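Long-range contact in BauA (Acinetobacter baumannii, PDB 6HCP), which probably imports ferric preacinetobactin across the outer membrane as a TonB-dependent siderophore receptor: residues 435-440 and 469-474. Sequence-based numbering, arbitrary orientation.
Sequences KVQLTL and ALLIKA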
loop_
_atom_site.group_PDB
_atom_site.type_symbol
_atom_site.label_atom_id
_atom_site.label_comp_id
_atom_site.label_asym_id
_atom_site.label_seq_id
_atom_site.Cartn_x
_atom_site.Cartn_y
_atom_site.Cartn_z
ATOM N N LYS A 435 54.053 0.696 -8.283
ATOM C CA LYS A 435 53.034 0.470 -9.305
ATOM C C LYS A 435 52.759 -1.029 -9.500
ATOM O O LYS A 435 51.809 -1.384 -10.193
ATOM C CB LYS A 435 53.433 1.133 -10.627
ATOM C CG LYS A 435 53.328 2.655 -10.616
ATOM C CD LYS A 435 53.440 3.285 -11.988
ATOM C CE LYS A 435 54.831 3.193 -12.575
ATOM N NZ LYS A 435 55.133 4.361 -13.438
ATOM N N VAL A 436 53.693 -1.880 -9.065
ATOM C CA VAL A 436 53.530 -3.329 -9.178
ATOM C C VAL A 436 53.773 -3.940 -7.798
ATOM O O VAL A 436 54.794 -3.665 -7.174
ATOM C CB VAL A 436 54.462 -3.945 -10.234
ATOM C CG1 VAL A 436 54.247 -5.451 -10.355
ATOM C CG2 VAL A 436 54.289 -3.282 -11.591
ATOM N N GLN A 437 52.752 -4.622 -7.268
ATOM C CA GLN A 437 52.773 -5.101 -5.884
ATOM C C GLN A 437 52.445 -6.600 -5.861
ATOM O O GLN A 437 51.384 -7.014 -6.339
ATOM C CB GLN A 437 51.779 -4.320 -5.036
ATOM C CG GLN A 437 52.125 -2.843 -4.933
ATOM C CD GLN A 437 51.065 -2.046 -4.217
ATOM O OE1 GLN A 437 50.418 -2.528 -3.285
ATOM N NE2 GLN A 437 50.926 -0.789 -4.618
ATOM N N LEU A 438 53.446 -7.407 -5.486
ATOM C CA LEU A 438 53.328 -8.875 -5.457
ATOM C C LEU A 438 53.308 -9.333 -4.001
ATOM O O LEU A 438 54.249 -9.053 -3.249
ATOM C CB LEU A 438 54.515 -9.506 -6.184
ATOM C CG LEU A 438 54.629 -11.027 -6.064
ATOM C CD1 LEU A 438 53.494 -11.713 -6.793
ATOM C CD2 LEU A 438 55.964 -11.503 -6.606
ATOM N N THR A 439 52.222 -10.016 -3.617
ATOM C CA THR A 439 52.092 -10.550 -2.262
ATOM C C THR A 439 52.216 -12.083 -2.349
ATOM O O THR A 439 51.617 -12.697 -3.208
ATOM C CB THR A 439 50.770 -10.116 -1.618
ATOM O OG1 THR A 439 50.726 -8.698 -1.496
ATOM C CG2 THR A 439 50.566 -10.705 -0.240
ATOM N N LEU A 440 53.065 -12.658 -1.496
ATOM C CA LEU A 440 53.313 -14.101 -1.407
ATOM C C LEU A 440 53.232 -14.465 0.070
ATOM O O LEU A 440 53.822 -13.773 0.912
ATOM C CB LEU A 440 54.737 -14.444 -1.867
ATOM C CG LEU A 440 55.119 -14.141 -3.301
ATOM C CD1 LEU A 440 56.595 -14.457 -3.502
ATOM C CD2 LEU A 440 54.265 -14.942 -4.270
ATOM N N ALA A 469 49.195 -12.919 -4.774
ATOM C CA ALA A 469 48.377 -11.901 -5.391
ATOM C C ALA A 469 49.287 -10.878 -6.082
ATOM O O ALA A 469 50.371 -10.564 -5.595
ATOM C CB ALA A 469 47.523 -11.239 -4.344
ATOM N N LEU A 470 48.820 -10.368 -7.217
ATOM C CA LEU A 470 49.558 -9.385 -7.988
ATOM C C LEU A 470 48.626 -8.219 -8.290
ATOM O O LEU A 470 47.501 -8.424 -8.770
ATOM C CB LEU A 470 50.053 -10.044 -9.279
ATOM C CG LEU A 470 50.792 -9.130 -10.249
ATOM C CD1 LEU A 470 52.025 -8.539 -9.578
ATOM C CD2 LEU A 470 51.158 -9.896 -11.511
ATOM N N LEU A 471 49.107 -7.007 -8.006
ATOM C CA LEU A 471 48.376 -5.811 -8.331
ATOM C C LEU A 471 49.260 -4.856 -9.150
ATOM O O LEU A 471 50.398 -4.614 -8.784
ATOM C CB LEU A 471 47.919 -5.146 -7.040
ATOM C CG LEU A 471 47.037 -3.927 -7.293
ATOM C CD1 LEU A 471 45.804 -3.947 -6.429
ATOM C CD2 LEU A 471 47.834 -2.643 -7.121
ATOM N N ILE A 472 48.718 -4.380 -10.273
ATOM C CA ILE A 472 49.370 -3.407 -11.132
ATOM C C ILE A 472 48.517 -2.131 -11.178
ATOM O O ILE A 472 47.342 -2.162 -11.556
ATOM C CB ILE A 472 49.604 -3.981 -12.533
ATOM C CG1 ILE A 472 50.497 -5.226 -12.496
ATOM C CG2 ILE A 472 50.167 -2.893 -13.449
ATOM C CD1 ILE A 472 50.488 -6.016 -13.784
ATOM N N LYS A 473 49.119 -1.022 -10.751
ATOM C CA LYS A 473 48.514 0.294 -10.879
ATOM C C LYS A 473 48.794 0.825 -12.282
ATOM O O LYS A 473 49.842 1.381 -12.522
ATOM C CB LYS A 473 49.050 1.222 -9.790
ATOM C CG LYS A 473 48.774 0.760 -8.368
ATOM C CD LYS A 473 49.414 1.598 -7.290
ATOM C CE LYS A 473 48.676 2.891 -7.010
ATOM N NZ LYS A 473 47.463 2.668 -6.189
ATOM N N ALA A 474 47.877 0.560 -13.211
ATOM C CA ALA A 474 48.016 0.971 -14.596
ATOM C C ALA A 474 48.066 2.502 -14.675
ATOM O O ALA A 474 48.844 3.049 -15.448
ATOM C CB ALA A 474 46.903 0.406 -15.436
#
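Gln-437 and Leu-471 face each other as an antiparallel hydrogen-bonded pair: Gln-437 N gives its hydrogen to Leu-471 O at 2.8 Å, and Leu-471 N returns one to Gln-437 O. Thr-439 and Ala-469 repeat this exchange one step along, with Thr-439 N 2.8 Å from Ala-469 O. A further backbone bond runs from Lys-473 N to Lys-435 O, just where Lys-435 and Val-436 form a classic beta bulge against the preceding strand, 412-431. Between the rungs sit the non-hydrogen-bonded pairs Val-436/Ile-472 and Leu-438/Leu-470, whose side chains share the face opposite Gln-437 and Thr-439. There CD1 of Leu-470 reaches across to CG1 of Val-436 at 3.9 Å and lies 3.6 Å from Gln-437 O, while CG1 of Val-436 is anti to its backbone N (chi1 -179°). A bound C8E detergent molecule touches Leu-470 on this apolar face.

On the other face the Gln-437 and Lys-473 side chains cross at a slant, with Gln-437 NE2 3.9 Å from Lys-473 CD; NE2 itself is hydrogen-bonded to Asp-434 O. Lys-473 carries NZ on to a salt bridge with Asp-59, and Thr-439 OG1 bonds to Thr-428 OG1 on the preceding strand. This transmembrane barrel hairpin thus presents an apolar, detergent-touching face and a mixed one, where the salt bridge ties the wall to the plug region, consistent with an inward-facing side.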